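Local structure of exodeoxyribonuclease (Neisseria meningitidis, 4B5F) at a contact of chain A with DNA. The protein cuts the DNA backbone at abasic sites as an apurinic/apyrimidinic endonuclease, with the help of magnesium or manganese ions. Residues are numbered along the deposited sequence; one frame, centred on the assembly and turned at random.

Site 1: a contact of chain A with DNA. Residues 112, 114, 151, 169, 204, 218. With nucleotides of chain B.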
loop_
_atom_site.group_PDB
_atom_site.type_symbol
_atom_site.label_atom_id
_atom_site.label_comp_id
_atom_site.label_asym_id
_atom_site.label_seq_id
_atom_site.Cartn_x
_atom_site.Cartn_y
_atom_site.Cartn_z
ATOM N N SER A 112 10.764 -4.295 3.905
ATOM C CA SER A 112 11.924 -3.710 3.251
ATOM C C SER A 112 13.130 -4.615 3.463
ATOM O O SER A 112 13.219 -5.312 4.474
ATOM C CB SER A 112 12.206 -2.314 3.810
ATOM O OG SER A 112 13.388 -1.767 3.254
ATOM N N SER A 114 16.348 -3.268 2.722
ATOM C CA SER A 114 17.464 -2.334 2.597
ATOM C C SER A 114 18.327 -2.226 3.856
ATOM O O SER A 114 19.493 -1.839 3.780
ATOM C CB SER A 114 16.953 -0.947 2.196
ATOM O OG SER A 114 16.041 -0.443 3.156
ATOM N N ASN A 151 7.101 -1.898 -1.665
ATOM C CA ASN A 151 8.555 -1.777 -1.548
ATOM C C ASN A 151 9.333 -2.314 -2.744
ATOM O O ASN A 151 10.470 -2.765 -2.602
ATOM C CB ASN A 151 9.055 -2.437 -0.261
ATOM C CG ASN A 151 9.229 -1.444 0.870
ATOM O OD1 ASN A 151 8.887 -1.721 2.019
ATOM N ND2 ASN A 151 9.760 -0.271 0.544
ATOM N N SER A 169 18.077 -2.984 -2.746
ATOM C CA SER A 169 16.775 -3.522 -2.368
ATOM C C SER A 169 15.665 -2.585 -2.823
ATOM O O SER A 169 15.709 -1.383 -2.558
ATOM C CB SER A 169 16.703 -3.721 -0.852
ATOM O OG SER A 169 15.495 -4.362 -0.479
ATOM N N TRP A 204 7.200 7.822 -3.298
ATOM C CA TRP A 204 8.128 7.849 -2.173
ATOM C C TRP A 204 9.411 8.589 -2.525
ATOM O O TRP A 204 9.870 8.548 -3.666
ATOM C CB TRP A 204 8.451 6.428 -1.707
ATOM C CG TRP A 204 9.447 6.377 -0.589
ATOM C CD1 TRP A 204 9.200 6.575 0.739
ATOM C CD2 TRP A 204 10.851 6.107 -0.699
ATOM N NE1 TRP A 204 10.361 6.447 1.461
ATOM C CE2 TRP A 204 11.389 6.159 0.602
ATOM C CE3 TRP A 204 11.703 5.826 -1.772
ATOM C CZ2 TRP A 204 12.742 5.942 0.860
ATOM C CZ3 TRP A 204 13.046 5.611 -1.514
ATOM C CH2 TRP A 204 13.552 5.671 -0.209
ATOM N N TRP A 218 10.647 7.126 -6.021
ATOM C CA TRP A 218 10.288 5.798 -6.496
ATOM C C TRP A 218 8.774 5.643 -6.480
ATOM O O TRP A 218 8.089 6.272 -5.676
ATOM C CB TRP A 218 10.870 4.712 -5.588
ATOM C CG TRP A 218 12.354 4.740 -5.394
ATOM C CD1 TRP A 218 13.147 5.838 -5.236
ATOM C CD2 TRP A 218 13.224 3.604 -5.325
ATOM N NE1 TRP A 218 14.458 5.455 -5.074
ATOM C CE2 TRP A 218 14.529 4.090 -5.126
ATOM C CE3 TRP A 218 13.019 2.224 -5.414
ATOM C CZ2 TRP A 218 15.630 3.240 -5.016
ATOM C CZ3 TRP A 218 14.114 1.384 -5.305
ATOM C CH2 TRP A 218 15.402 1.895 -5.108
ATOM P P DC B 5 13.101 -2.552 8.757
ATOM O OP1 DC B 5 11.916 -3.357 8.390
ATOM O OP2 DC B 5 14.450 -3.156 8.686
ATOM O "O5'" DC B 5 13.107 -1.221 7.869
ATOM C "C5'" DC B 5 11.987 -0.344 7.945
ATOM C "C4'" DC B 5 12.254 0.970 7.235
ATOM O "O4'" DC B 5 13.280 1.721 7.935
ATOM C "C3'" DC B 5 12.729 0.845 5.789
ATOM O "O3'" DC B 5 12.030 1.800 5.007
ATOM C "C2'" DC B 5 14.209 1.205 5.887
ATOM C "C1'" DC B 5 14.136 2.279 6.963
ATOM N N1 DC B 5 15.440 2.635 7.588
ATOM C C2 DC B 5 15.750 3.984 7.780
ATOM O O2 DC B 5 14.933 4.844 7.430
ATOM N N3 DC B 5 16.935 4.315 8.348
ATOM C C4 DC B 5 17.786 3.356 8.710
ATOM N N4 DC B 5 18.943 3.732 9.266
ATOM C C5 DC B 5 17.490 1.972 8.520
ATOM C C6 DC B 5 16.317 1.660 7.960
ATOM O "O5'" 3DR B 6 12.100 0.732 2.728
ATOM P P 3DR B 6 11.077 1.323 3.804
ATOM O OP1 3DR B 6 10.445 2.527 3.222
ATOM O OP2 3DR B 6 10.230 0.218 4.302
ATOM C "C2'" 3DR B 6 13.774 1.296 -1.513
ATOM C "C5'" 3DR B 6 12.862 1.627 1.926
ATOM C "C4'" 3DR B 6 13.664 0.884 0.872
ATOM O "O4'" 3DR B 6 12.799 -0.029 0.152
ATOM C "C1'" 3DR B 6 12.533 0.501 -1.127
ATOM C "C3'" 3DR B 6 14.315 1.789 -0.170
ATOM O "O3'" 3DR B 6 15.723 1.631 -0.108
ATOM P P DG B 7 16.619 2.648 0.757
ATOM O OP1 DG B 7 18.012 2.152 0.739
ATOM O OP2 DG B 7 15.937 2.874 2.048
ATOM O "O5'" DG B 7 16.552 4.013 -0.080
ATOM C "C5'" DG B 7 16.990 4.044 -1.434
ATOM C "C4'" DG B 7 17.946 5.199 -1.675
ATOM O "O4'" DG B 7 19.105 5.059 -0.811
ATOM C "C3'" DG B 7 18.496 5.292 -3.093
ATOM O "O3'" DG B 7 18.731 6.648 -3.428
ATOM C "C2'" DG B 7 19.813 4.535 -2.971
ATOM C "C1'" DG B 7 20.275 5.023 -1.604
ATOM N N9 DG B 7 21.259 4.141 -0.985
ATOM C C8 DG B 7 21.225 2.767 -0.937
ATOM N N7 DG B 7 22.246 2.245 -0.316
ATOM C C5 DG B 7 23.007 3.341 0.071
ATOM C C6 DG B 7 24.232 3.400 0.781
ATOM O O6 DG B 7 24.907 2.461 1.222
ATOM N N1 DG B 7 24.662 4.713 0.965
ATOM C C2 DG B 7 23.990 5.826 0.519
ATOM N N2 DG B 7 24.553 7.012 0.789
ATOM N N3 DG B 7 22.843 5.784 -0.146
ATOM C C4 DG B 7 22.412 4.515 -0.333
ATOM P P DA B 8 17.800 7.389 -4.506
ATOM O OP1 DA B 8 16.396 7.256 -4.061
ATOM O OP2 DA B 8 18.191 6.914 -5.850
ATOM O "O5'" DA B 8 18.227 8.924 -4.373
ATOM C "C5'" DA B 8 17.930 9.628 -3.170
ATOM C "C4'" DA B 8 19.026 10.619 -2.814
ATOM O "O4'" DA B 8 20.198 9.907 -2.342
ATOM C "C3'" DA B 8 19.504 11.514 -3.951
ATOM O "O3'" DA B 8 19.764 12.817 -3.435
ATOM C "C2'" DA B 8 20.772 10.818 -4.446
ATOM C "C1'" DA B 8 21.309 10.143 -3.187
ATOM N N9 DA B 8 21.955 8.854 -3.424
ATOM C C8 DA B 8 21.466 7.812 -4.163
ATOM N N7 DA B 8 22.259 6.766 -4.195
ATOM C C5 DA B 8 23.342 7.142 -3.419
ATOM C C6 DA B 8 24.532 6.474 -3.059
ATOM N N6 DA B 8 24.832 5.232 -3.453
ATOM N N1 DA B 8 25.404 7.134 -2.271
ATOM C C2 DA B 8 25.103 8.377 -1.877
ATOM N N3 DA B 8 24.022 9.105 -2.151
ATOM C C4 DA B 8 23.171 8.425 -2.933
HETATM O O HOH W 1 11.986 -5.363 6.801
HETATM O O HOH W 2 13.404 -2.873 0.092
HETATM O O HOH W 3 17.884 0.124 -1.237
#

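Site 2: a contact of chain A with DNA. Residues 161, 165, 204, 206, 211, 216, 218. With nucleotides of chain B.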
loop_
_atom_site.group_PDB
_atom_site.type_symbol
_atom_site.label_atom_id
_atom_site.label_comp_id
_atom_site.label_asym_id
_atom_site.label_seq_id
_atom_site.Cartn_x
_atom_site.Cartn_y
_atom_site.Cartn_z
ATOM N N ASN A 161 16.348 7.260 -10.537
ATOM C CA ASN A 161 17.671 6.695 -10.771
ATOM C C ASN A 161 17.639 5.177 -10.892
ATOM O O ASN A 161 18.031 4.466 -9.970
ATOM C CB ASN A 161 18.632 7.113 -9.658
ATOM C CG ASN A 161 20.040 6.601 -9.881
ATOM O OD1 ASN A 161 20.428 6.281 -11.006
ATOM N ND2 ASN A 161 20.816 6.519 -8.806
ATOM N N ASN A 165 20.412 2.054 -9.098
ATOM C CA ASN A 165 19.747 1.316 -8.024
ATOM C C ASN A 165 19.514 -0.164 -8.325
ATOM O O ASN A 165 18.815 -0.850 -7.580
ATOM C CB ASN A 165 18.418 1.984 -7.656
ATOM C CG ASN A 165 18.608 3.253 -6.848
ATOM O OD1 ASN A 165 18.230 4.343 -7.278
ATOM N ND2 ASN A 165 19.195 3.116 -5.667
ATOM N N TRP A 204 7.200 7.822 -3.298
ATOM C CA TRP A 204 8.128 7.849 -2.173
ATOM C C TRP A 204 9.411 8.589 -2.525
ATOM O O TRP A 204 9.870 8.548 -3.666
ATOM C CB TRP A 204 8.451 6.428 -1.707
ATOM C CG TRP A 204 9.447 6.377 -0.589
ATOM C CD1 TRP A 204 9.200 6.575 0.739
ATOM C CD2 TRP A 204 10.851 6.107 -0.699
ATOM N NE1 TRP A 204 10.361 6.447 1.461
ATOM C CE2 TRP A 204 11.389 6.159 0.602
ATOM C CE3 TRP A 204 11.703 5.826 -1.772
ATOM C CZ2 TRP A 204 12.742 5.942 0.860
ATOM C CZ3 TRP A 204 13.046 5.611 -1.514
ATOM C CH2 TRP A 204 13.552 5.671 -0.209
ATOM N N SER A 206 13.389 9.454 -0.754
ATOM C CA SER A 206 14.358 9.238 0.314
ATOM C C SER A 206 14.603 10.512 1.118
ATOM O O SER A 206 14.345 11.618 0.644
ATOM C CB SER A 206 15.677 8.725 -0.264
ATOM O OG SER A 206 16.677 8.647 0.735
ATOM N N ALA A 211 16.343 14.763 -2.255
ATOM C CA ALA A 211 15.563 13.861 -3.097
ATOM C C ALA A 211 14.170 14.402 -3.420
ATOM O O ALA A 211 13.784 14.476 -4.587
ATOM C CB ALA A 211 15.463 12.487 -2.447
ATOM N N VAL A 216 13.530 13.133 -6.992
ATOM C CA VAL A 216 14.233 11.870 -7.143
ATOM C C VAL A 216 13.503 10.835 -6.297
ATOM O O VAL A 216 13.858 10.602 -5.144
ATOM C CB VAL A 216 15.698 11.979 -6.680
ATOM C CG1 VAL A 216 16.436 10.673 -6.934
ATOM C CG2 VAL A 216 16.391 13.134 -7.387
ATOM N N TRP A 218 10.647 7.126 -6.021
ATOM C CA TRP A 218 10.288 5.798 -6.496
ATOM C C TRP A 218 8.774 5.643 -6.480
ATOM O O TRP A 218 8.089 6.272 -5.676
ATOM C CB TRP A 218 10.870 4.712 -5.588
ATOM C CG TRP A 218 12.354 4.740 -5.394
ATOM C CD1 TRP A 218 13.147 5.838 -5.236
ATOM C CD2 TRP A 218 13.224 3.604 -5.325
ATOM N NE1 TRP A 218 14.458 5.455 -5.074
ATOM C CE2 TRP A 218 14.529 4.090 -5.126
ATOM C CE3 TRP A 218 13.019 2.224 -5.414
ATOM C CZ2 TRP A 218 15.630 3.240 -5.016
ATOM C CZ3 TRP A 218 14.114 1.384 -5.305
ATOM C CH2 TRP A 218 15.402 1.895 -5.108
ATOM O "O5'" 3DR B 6 12.100 0.732 2.728
ATOM P P 3DR B 6 11.077 1.323 3.804
ATOM O OP1 3DR B 6 10.445 2.527 3.222
ATOM O OP2 3DR B 6 10.230 0.218 4.302
ATOM C "C2'" 3DR B 6 13.774 1.296 -1.513
ATOM C "C5'" 3DR B 6 12.862 1.627 1.926
ATOM C "C4'" 3DR B 6 13.664 0.884 0.872
ATOM O "O4'" 3DR B 6 12.799 -0.029 0.152
ATOM C "C1'" 3DR B 6 12.533 0.501 -1.127
ATOM C "C3'" 3DR B 6 14.315 1.789 -0.170
ATOM O "O3'" 3DR B 6 15.723 1.631 -0.108
ATOM P P DG B 7 16.619 2.648 0.757
ATOM O OP1 DG B 7 18.012 2.152 0.739
ATOM O OP2 DG B 7 15.937 2.874 2.048
ATOM O "O5'" DG B 7 16.552 4.013 -0.080
ATOM C "C5'" DG B 7 16.990 4.044 -1.434
ATOM C "C4'" DG B 7 17.946 5.199 -1.675
ATOM O "O4'" DG B 7 19.105 5.059 -0.811
ATOM C "C3'" DG B 7 18.496 5.292 -3.093
ATOM O "O3'" DG B 7 18.731 6.648 -3.428
ATOM C "C2'" DG B 7 19.813 4.535 -2.971
ATOM C "C1'" DG B 7 20.275 5.023 -1.604
ATOM N N9 DG B 7 21.259 4.141 -0.985
ATOM C C8 DG B 7 21.225 2.767 -0.937
ATOM N N7 DG B 7 22.246 2.245 -0.316
ATOM C C5 DG B 7 23.007 3.341 0.071
ATOM C C6 DG B 7 24.232 3.400 0.781
ATOM O O6 DG B 7 24.907 2.461 1.222
ATOM N N1 DG B 7 24.662 4.713 0.965
ATOM C C2 DG B 7 23.990 5.826 0.519
ATOM N N2 DG B 7 24.553 7.012 0.789
ATOM N N3 DG B 7 22.843 5.784 -0.146
ATOM C C4 DG B 7 22.412 4.515 -0.333
ATOM P P DA B 8 17.800 7.389 -4.506
ATOM O OP1 DA B 8 16.396 7.256 -4.061
ATOM O OP2 DA B 8 18.191 6.914 -5.850
ATOM O "O5'" DA B 8 18.227 8.924 -4.373
ATOM C "C5'" DA B 8 17.930 9.628 -3.170
ATOM C "C4'" DA B 8 19.026 10.619 -2.814
ATOM O "O4'" DA B 8 20.198 9.907 -2.342
ATOM C "C3'" DA B 8 19.504 11.514 -3.951
ATOM O "O3'" DA B 8 19.764 12.817 -3.435
ATOM C "C2'" DA B 8 20.772 10.818 -4.446
ATOM C "C1'" DA B 8 21.309 10.143 -3.187
ATOM N N9 DA B 8 21.955 8.854 -3.424
ATOM C C8 DA B 8 21.466 7.812 -4.163
ATOM N N7 DA B 8 22.259 6.766 -4.195
ATOM C C5 DA B 8 23.342 7.142 -3.419
ATOM C C6 DA B 8 24.532 6.474 -3.059
ATOM N N6 DA B 8 24.832 5.232 -3.453
ATOM N N1 DA B 8 25.404 7.134 -2.271
ATOM C C2 DA B 8 25.103 8.377 -1.877
ATOM N N3 DA B 8 24.022 9.105 -2.151
ATOM C C4 DA B 8 23.171 8.425 -2.933
HETATM O O HOH W 4 14.289 8.526 -3.315
HETATM O O HOH W 5 15.538 7.032 -7.597
HETATM O O HOH W 6 16.524 6.159 1.902
#

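Site 1: a contact of chain A with DNA
Ser112 OG is gripped from two sides: it donates to O5' of the abasic-site analogue 3DR6 (2.9 Å) and receives the hydroxyl of Ser114, OG to OG at 3.0 Å. With OG anti to its backbone N (chi1 176°), Ser112 reaches along the sugar-phosphate backbone while CB packs beside the 3DR6 phosphate. Ser114 OG lies between its own N and carbonyl carbon (chi1 59°), which turns it back onto Ser112; its 3.5 Å approach to OP2 of DG7 is at most a weak alternative for the same hydrogen. From the side of the ring oxygen, Asn151 ND2 lies 3.1 Å from O4' of 3DR6, its N-H turned elsewhere, and makes at best a weak, bent bond to O5' (125° at the hydrogen). The 3DR6 phosphate between DC5 and the abasic sugar is the one that this family cleaves, and Asn151, the presumed transition-state stabiliser, already lies against it without metal. Water 2 joins Ser169 OG (2.6 Å) to the ring oxygen O4' of 3DR6 (2.9 Å), so the tetrahydrofuran oxygen is met through solvent. The baseless sugar is unpaired and turned into the protein, where C2' rests over the benzo half of the Trp218 face, CZ3 to C2' at 3.8 Å, and Trp204 brings its CH2 tip to C3' at 4.0 Å. Upstream, water 1 bridges the Ser112 carbonyl to OP1 of DC5. Ser112 and Ser114 stand on the loop after strand 103-109, Asn151 just beyond strand 149, Ser169 on the loop before helix 173-185, and the tryptophans on short strands 204-205 and 217-218, beside the catalytic centre of the alpha/beta sandwich.

Site 2: a contact of chain A with DNA
The indoles of Trp204 and Trp218 meet edge to face and nearly at right angles: CZ3 of Trp204 stands 3.7 Å above the Trp218 plane, near its rim, and CG of Trp218 lies at the edge of the Trp204 ring. Ser206 N rides over one Trp204 face, and the phosphorus of DA8 sits at the Trp218 edge. This is the backbone-binding wall downstream of the lesion in an AP/ExoA-family nuclease. Trp218 CG, anti to the carbonyl carbon (chi1 -56°), carries the indole out to the strand with NE1 directed at the DA8 phosphate; NE1 gives OP1 of DA8 a fairly straight bond, 2.8 Å and 159° at the hydrogen, only 14° out of the ring plane. Water 4 also holds OP1, at 2.6 Å, and is itself held by Ser206 N and the Val216 carbonyl. The other phosphate oxygen, OP2, is met through water 5 by Asn161 N. Asn165 OD1 faces OP2 at 2.9 Å, an acceptor against an acceptor; the amide may be modelled the wrong way round, and turned over it would donate from nitrogen instead. Ser206 CB and Ala211 CB both make apolar contact with C5' of DA8, from neighbouring directions, each at 3.8 Å. Val216 CG1 is in plain van der Waals contact with O5' of DA8. Between the phosphates, Trp218 CZ2 touches C5' of DG7 at 3.9 Å, and Ser206 OG reaches O5' of DG7 through water 6.

Sites 1 and 2 follow one DNA strand in succession, with the centres of their C-alpha atoms about 9 Å apart. Trp204 and Trp218 belong to both, so the indoles that wall the abasic sugar in site 1 also support the downstream backbone in site 2. Site 1 is the catalytic end, its centre about 6 Å from Asp149 and 8 Å from Tyr109, against 12 and 16 Å for site 2. Site 2 contacts backbone rather than bases, which suggests that it sets the register of the strand with little regard to sequence, while site 1 holds the lesion analogue and is likely where the abasic site is recognised.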